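Local coordinates for solute Binding Protein, BlMnBP1 in complex with mannotrisoe (Bifidobacterium animalis subsp. lactis, PDB 6I5V) that binds manno-oligosaccharides such as mannotriose and probably delivers them to the ABC transporter that takes them up, at residues Thr24-Arg29 with Lys59-Ser64; Asp68-Arg73 with Met85-Asp90. All blocks are in the same frame, centred on the assembly; numbering follows the deposited sequence.

Interaction 1: residues Thr24-Arg29 with Lys59-Ser64. With BMA (beta-D-mannopyranose), chain B; BMA (beta-D-mannopyranose), chain C.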
loop_
_atom_site.group_PDB
_atom_site.type_symbol
_atom_site.label_atom_id
_atom_site.label_comp_id
_atom_site.label_asym_id
_atom_site.label_seq_id
_atom_site.Cartn_x
_atom_site.Cartn_y
_atom_site.Cartn_z
ATOM N N THR A 24 -20.603 8.599 -8.485
ATOM C CA THR A 24 -19.768 9.275 -7.506
ATOM C C THR A 24 -18.626 8.341 -7.110
ATOM O O THR A 24 -18.844 7.197 -6.693
ATOM C CB THR A 24 -20.600 9.718 -6.317
ATOM O OG1 THR A 24 -21.270 10.912 -6.690
ATOM C CG2 THR A 24 -19.736 10.052 -5.117
ATOM N N PHE A 25 -17.411 8.817 -7.301
ATOM C CA PHE A 25 -16.205 8.014 -7.139
ATOM C C PHE A 25 -15.405 8.646 -6.010
ATOM O O PHE A 25 -14.971 9.797 -6.120
ATOM C CB PHE A 25 -15.454 7.959 -8.468
ATOM C CG PHE A 25 -14.025 7.483 -8.366
ATOM C CD1 PHE A 25 -13.668 6.442 -7.519
ATOM C CD2 PHE A 25 -13.047 8.074 -9.147
ATOM C CE1 PHE A 25 -12.329 6.024 -7.441
ATOM C CE2 PHE A 25 -11.703 7.662 -9.077
ATOM C CZ PHE A 25 -11.350 6.644 -8.229
ATOM N N MET A 26 -15.301 7.926 -4.896
ATOM C CA MET A 26 -14.527 8.369 -3.749
ATOM C C MET A 26 -13.113 7.798 -3.827
ATOM O O MET A 26 -12.940 6.578 -3.954
ATOM C CB MET A 26 -15.163 7.908 -2.437
ATOM C CG MET A 26 -16.591 8.306 -2.188
ATOM S SD MET A 26 -17.269 7.559 -0.679
ATOM C CE MET A 26 -16.077 8.136 0.540
ATOM N N ASN A 27 -12.092 8.639 -3.676
ATOM C CA ASN A 27 -10.747 8.061 -3.604
ATOM C C ASN A 27 -9.852 8.895 -2.692
ATOM O O ASN A 27 -10.256 9.951 -2.185
ATOM C CB ASN A 27 -10.122 7.906 -4.996
ATOM C CG ASN A 27 -9.905 9.218 -5.670
ATOM O OD1 ASN A 27 -8.913 9.937 -5.394
ATOM N ND2 ASN A 27 -10.837 9.573 -6.562
ATOM N N ASN A 28 -8.612 8.387 -2.495
ATOM C CA ASN A 28 -7.631 8.984 -1.602
ATOM C C ASN A 28 -6.766 10.049 -2.267
ATOM O O ASN A 28 -6.022 10.745 -1.563
ATOM C CB ASN A 28 -6.699 7.894 -1.018
ATOM C CG ASN A 28 -5.921 7.133 -2.109
ATOM O OD1 ASN A 28 -6.463 6.858 -3.160
ATOM N ND2 ASN A 28 -4.636 6.821 -1.859
ATOM N N ARG A 29 -6.807 10.175 -3.593
ATOM C CA ARG A 29 -5.879 11.051 -4.292
ATOM C C ARG A 29 -6.396 12.494 -4.312
ATOM O O ARG A 29 -6.785 13.042 -5.338
ATOM C CB ARG A 29 -5.617 10.521 -5.692
ATOM C CG ARG A 29 -5.077 9.073 -5.719
ATOM C CD ARG A 29 -3.699 8.963 -5.055
ATOM N NE ARG A 29 -2.782 10.003 -5.545
ATOM C CZ ARG A 29 -1.900 9.825 -6.531
ATOM N NH1 ARG A 29 -1.137 10.826 -6.925
ATOM N NH2 ARG A 29 -1.779 8.650 -7.121
ATOM N N LYS A 59 -18.500 12.303 -10.717
ATOM C CA LYS A 59 -18.149 13.223 -9.648
ATOM C C LYS A 59 -17.045 12.550 -8.839
ATOM O O LYS A 59 -17.241 11.436 -8.344
ATOM C CB LYS A 59 -19.361 13.521 -8.762
ATOM C CG LYS A 59 -19.928 14.941 -8.858
ATOM C CD LYS A 59 -21.457 14.989 -8.609
ATOM C CE LYS A 59 -22.008 16.386 -8.883
ATOM N NZ LYS A 59 -23.493 16.475 -8.815
ATOM N N VAL A 60 -15.895 13.193 -8.744
ATOM C CA VAL A 60 -14.746 12.661 -7.974
ATOM C C VAL A 60 -14.774 13.316 -6.602
ATOM O O VAL A 60 -14.804 14.526 -6.545
ATOM C CB VAL A 60 -13.417 12.954 -8.683
ATOM C CG1 VAL A 60 -12.315 13.265 -7.686
ATOM C CG2 VAL A 60 -13.006 11.822 -9.601
ATOM N N GLN A 61 -14.823 12.533 -5.541
ATOM C CA GLN A 61 -14.729 13.060 -4.181
ATOM C C GLN A 61 -13.490 12.492 -3.507
ATOM O O GLN A 61 -13.262 11.278 -3.538
ATOM C CB GLN A 61 -15.950 12.709 -3.346
ATOM C CG GLN A 61 -17.256 12.763 -4.107
ATOM C CD GLN A 61 -18.463 12.721 -3.197
ATOM O OE1 GLN A 61 -18.501 11.964 -2.227
ATOM N NE2 GLN A 61 -19.453 13.552 -3.496
ATOM N N THR A 62 -12.726 13.365 -2.872
ATOM C CA THR A 62 -11.486 12.979 -2.238
ATOM C C THR A 62 -11.421 13.567 -0.841
ATOM O O THR A 62 -11.917 14.665 -0.567
ATOM C CB THR A 62 -10.267 13.431 -3.055
ATOM O OG1 THR A 62 -10.357 14.833 -3.350
ATOM C CG2 THR A 62 -10.179 12.648 -4.344
ATOM N N ASP A 63 -10.785 12.802 0.033
ATOM C CA ASP A 63 -10.684 13.093 1.447
ATOM C C ASP A 63 -9.262 12.782 1.892
ATOM O O ASP A 63 -8.725 11.703 1.595
ATOM C CB ASP A 63 -11.707 12.256 2.219
ATOM C CG ASP A 63 -11.991 12.807 3.611
ATOM O OD1 ASP A 63 -11.029 13.079 4.380
ATOM O OD2 ASP A 63 -13.192 12.954 3.928
ATOM N N SER A 64 -8.651 13.746 2.574
ATOM C CA SER A 64 -7.299 13.574 3.063
ATOM C C SER A 64 -7.219 12.444 4.083
ATOM O O SER A 64 -6.252 11.679 4.093
ATOM C CB SER A 64 -6.814 14.887 3.655
ATOM O OG SER A 64 -5.398 14.841 3.762
HETATM C C1 BMA B . -1.715 7.861 0.014
HETATM C C2 BMA B . -2.326 7.025 1.194
HETATM C C3 BMA B . -1.742 5.608 1.203
HETATM C C4 BMA B . -1.842 4.943 -0.226
HETATM C C5 BMA B . -1.223 5.874 -1.282
HETATM C C6 BMA B . -1.377 5.286 -2.718
HETATM O O2 BMA B . -3.749 6.888 1.064
HETATM O O3 BMA B . -2.354 4.773 2.231
HETATM O O4 BMA B . -1.104 3.745 -0.287
HETATM O O5 BMA B . -1.806 7.214 -1.221
HETATM O O6 BMA B . -2.757 5.131 -3.050
HETATM C C1 BMA C . -2.050 12.911 -1.575
HETATM C C2 BMA C . -1.215 11.838 -2.265
HETATM C C3 BMA C . -1.754 10.447 -1.916
HETATM C C4 BMA C . -1.826 10.254 -0.411
HETATM C C5 BMA C . -2.658 11.390 0.208
HETATM C C6 BMA C . -2.710 11.270 1.712
HETATM O O1 BMA C . -1.422 14.186 -1.825
HETATM O O2 BMA C . 0.092 11.856 -1.750
HETATM O O3 BMA C . -0.936 9.446 -2.486
HETATM O O4 BMA C . -2.469 9.066 -0.061
HETATM O O5 BMA C . -2.080 12.676 -0.166
HETATM O O6 BMA C . -3.510 12.272 2.243
HETATM O O HOH W 1 -5.865 10.879 1.098
#

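Interaction 2: residues Asp68-Arg73 with Met85-Asp90. With ZN (zinc ion), chain H.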
loop_
_atom_site.group_PDB
_atom_site.type_symbol
_atom_site.label_atom_id
_atom_site.label_comp_id
_atom_site.label_asym_id
_atom_site.label_seq_id
_atom_site.Cartn_x
_atom_site.Cartn_y
_atom_site.Cartn_z
ATOM N N ASP A 68 -10.406 6.447 7.347
ATOM C CA ASP A 68 -11.437 6.503 8.378
ATOM C C ASP A 68 -12.771 6.968 7.790
ATOM O O ASP A 68 -13.825 6.383 8.069
ATOM C CB ASP A 68 -11.008 7.433 9.527
ATOM C CG ASP A 68 -9.815 6.885 10.365
ATOM O OD1 ASP A 68 -9.746 5.672 10.677
ATOM O OD2 ASP A 68 -8.944 7.697 10.746
ATOM N N SER A 69 -12.726 7.998 6.943
ATOM C CA SER A 69 -13.928 8.536 6.320
ATOM C C SER A 69 -14.553 7.552 5.337
ATOM O O SER A 69 -15.771 7.481 5.235
ATOM C CB SER A 69 -13.601 9.841 5.607
ATOM O OG SER A 69 -12.441 9.684 4.827
ATOM N N ALA A 70 -13.746 6.774 4.611
ATOM C CA ALA A 70 -14.332 5.810 3.686
ATOM C C ALA A 70 -14.999 4.687 4.455
ATOM O O ALA A 70 -16.097 4.256 4.102
ATOM C CB ALA A 70 -13.269 5.236 2.723
ATOM N N LEU A 71 -14.366 4.241 5.543
ATOM C CA LEU A 71 -14.947 3.204 6.388
ATOM C C LEU A 71 -16.247 3.679 7.029
ATOM O O LEU A 71 -17.257 2.964 6.988
ATOM C CB LEU A 71 -13.963 2.788 7.478
ATOM C CG LEU A 71 -14.433 1.619 8.348
ATOM C CD1 LEU A 71 -14.525 0.315 7.515
ATOM C CD2 LEU A 71 -13.554 1.416 9.556
ATOM N N THR A 72 -16.227 4.860 7.667
ATOM C CA THR A 72 -17.462 5.433 8.215
ATOM C C THR A 72 -18.575 5.451 7.163
ATOM O O THR A 72 -19.688 4.974 7.399
ATOM C CB THR A 72 -17.204 6.855 8.749
ATOM O OG1 THR A 72 -16.312 6.816 9.858
ATOM C CG2 THR A 72 -18.509 7.539 9.238
ATOM N N ARG A 73 -18.300 6.055 6.015
ATOM C CA ARG A 73 -19.245 6.017 4.915
ATOM C C ARG A 73 -19.686 4.598 4.581
ATOM O O ARG A 73 -20.875 4.335 4.331
ATOM C CB ARG A 73 -18.603 6.654 3.684
ATOM C CG ARG A 73 -19.630 7.172 2.732
ATOM C CD ARG A 73 -20.232 8.456 3.241
ATOM N NE ARG A 73 -19.477 9.543 2.665
ATOM C CZ ARG A 73 -19.623 9.958 1.418
ATOM N NH1 ARG A 73 -20.530 9.385 0.618
ATOM N NH2 ARG A 73 -18.860 10.943 0.977
ATOM N N MET A 85 -12.526 3.444 -3.050
ATOM C CA MET A 85 -11.366 2.603 -2.814
ATOM C C MET A 85 -11.619 1.862 -1.514
ATOM O O MET A 85 -12.111 2.448 -0.546
ATOM C CB MET A 85 -10.109 3.440 -2.778
ATOM C CG MET A 85 -9.921 4.344 -4.003
ATOM S SD MET A 85 -10.226 3.625 -5.632
ATOM C CE MET A 85 -8.897 2.430 -5.710
ATOM N N ILE A 86 -11.400 0.564 -1.521
ATOM C CA ILE A 86 -11.931 -0.252 -0.422
ATOM C C ILE A 86 -11.088 -0.023 0.828
ATOM O O ILE A 86 -9.866 -0.232 0.779
ATOM C CB ILE A 86 -11.914 -1.731 -0.795
ATOM C CG1 ILE A 86 -12.856 -2.034 -1.963
ATOM C CG2 ILE A 86 -12.236 -2.574 0.453
ATOM C CD1 ILE A 86 -12.605 -3.452 -2.578
ATOM N N PRO A 87 -11.699 0.304 1.992
ATOM C CA PRO A 87 -10.910 0.587 3.203
ATOM C C PRO A 87 -10.630 -0.677 3.995
ATOM O O PRO A 87 -10.798 -1.770 3.461
ATOM C CB PRO A 87 -11.807 1.568 3.976
ATOM C CG PRO A 87 -13.242 1.238 3.527
ATOM C CD PRO A 87 -13.142 0.356 2.277
ATOM N N ALA A 88 -10.250 -0.566 5.262
ATOM C CA ALA A 88 -9.876 -1.736 6.046
ATOM C C ALA A 88 -11.096 -2.406 6.646
ATOM O O ALA A 88 -11.492 -2.151 7.785
ATOM C CB ALA A 88 -8.869 -1.348 7.129
ATOM N N VAL A 89 -11.703 -3.290 5.865
ATOM C CA VAL A 89 -12.852 -4.070 6.306
ATOM C C VAL A 89 -12.581 -5.523 5.941
ATOM O O VAL A 89 -11.976 -5.803 4.902
ATOM C CB VAL A 89 -14.166 -3.530 5.696
ATOM C CG1 VAL A 89 -14.168 -3.629 4.205
ATOM C CG2 VAL A 89 -15.422 -4.243 6.299
ATOM N N ASP A 90 -12.947 -6.436 6.847
ATOM C CA ASP A 90 -12.699 -7.864 6.664
ATOM C C ASP A 90 -13.388 -8.383 5.402
ATOM O O ASP A 90 -14.541 -8.032 5.109
ATOM C CB ASP A 90 -13.212 -8.660 7.871
ATOM C CG ASP A 90 -12.327 -8.525 9.098
ATOM O OD1 ASP A 90 -11.256 -7.933 9.006
ATOM O OD2 ASP A 90 -12.675 -9.039 10.179
HETATM ZN ZN ZN H . -7.958 7.920 12.829
#

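Interaction 1: residues Thr24-Arg29 with Lys59-Ser64
Phe25 O is gripped from two sources: Gln61 N donates to it at 2.8 Å, almost straight (172°), and the CA of Val60 adds a longer C-H contact at 3.4 Å. Lys59 O and Gln61 O in turn accept from Phe25 N and Asn27 N. On one face of this parallel pair the CD2 of Phe25 lies 3.8 Å from CG2 of Val60, two apolar groups side by side, while Trp42 meets the Phe25 ring edge-to-face. On the other face the methyl CG2 of Thr24 rests against the amide carbon CD of Gln61 at 3.5 Å. The strands belong to the beta-alpha-beta unit of strand 21-27, helix 42-52 and strand 56-62, and the loops that follow their C-terminal ends reach the bound mannotriose. Asn27 suits its place by supplying both an acceptor and an N-H group: OD1 takes Arg29 N at 2.8 Å in the carbonyl plane, an Asx turn, and ND2 lies above one face of the Phe25 ring, offset toward the rim. OD1 also lies beside Thr62 CG2 at 3.2 Å. A leucine here would probably leave Arg29 N without this acceptor and free the turn that presents Asn28. This second asparagine offers an N-H pair to two sugar oxygens, ND2 giving to O6 (2.8 Å) and O2 (3.1 Å) of the chain B mannose. A water links Asn28 O, Asp63 O and O6 of the chain C mannose.

Interaction 2: residues Asp68-Arg73 with Met85-Asp90
Ala70 and Leu71 of helix 66-76 pack on Pro87 within a beta-alpha-beta crossover, in which that helix carries the chain from strand 56-62 to strand 83-85, both parallel to strand 21-27. The contact lies where the chain leaves strand 83-85 for the loop before helix 94-97, and no hydrogen bond crosses it. Pro87 does most of the work on its side. Its CG sits 3.8 Å from Leu71 N, against the helix backbone, and 4.1 Å from the methyl CB of Ala70. Alanine suits this place because a single methyl lets the helix come close to the loop, and proline suits the other because its compact ring offers carbon to the helix. Leu74, one turn farther along, also touches Pro87 and Val89 and extends the apolar strip.

Leu71 reaches beyond the proline. Its CB lies 4.3 Å from Pro87 CB, and CG, anti to the backbone N (chi1 -175°), carries CD1 past the ring to the next residues of the loop. There CD1 lies 3.9 Å from Ala88 O and touches Val89 CB, so this one branch lies along the bend of the chain. That bend is an inverse gamma turn centred on Ala88, closed by a weak bond from Val89 N to Pro87 O at 3.0 Å. At the strand end of the loop Met85 O accepts from the hydroxyl of Tyr66, which ties the loop to the start of the same helix.

The helix is polar where it turns from the loop. Asp68 O receives both Thr72 N and Thr72 OG1, the hydroxyl standing above the carbonyl plane at 3.1 Å, and Asp68 OD2 binds a zinc ion at 2.3 Å.

Interactions 1 and 2 follow one another along the chain and meet at one sheet: strand 21-27 lies between the strand partner of interaction 1 and strand 83-85, from which the loop of interaction 2 emerges. Met26 O and Met85 N, a probable hydrogen bond, join them directly, and the ring of Phe25 packs on the sulfur of Met85. Both are partly buried, but their chemistry differs. Interaction 1 is a parallel strand pair held by backbone bonds, burying 442 Å² and ending at the glycan pocket; interaction 2 buries 183 Å², packs a helix on a loop by van der Waals contact, with no hydrogen bond across it, and has its metal ligand on the exposed Asp68.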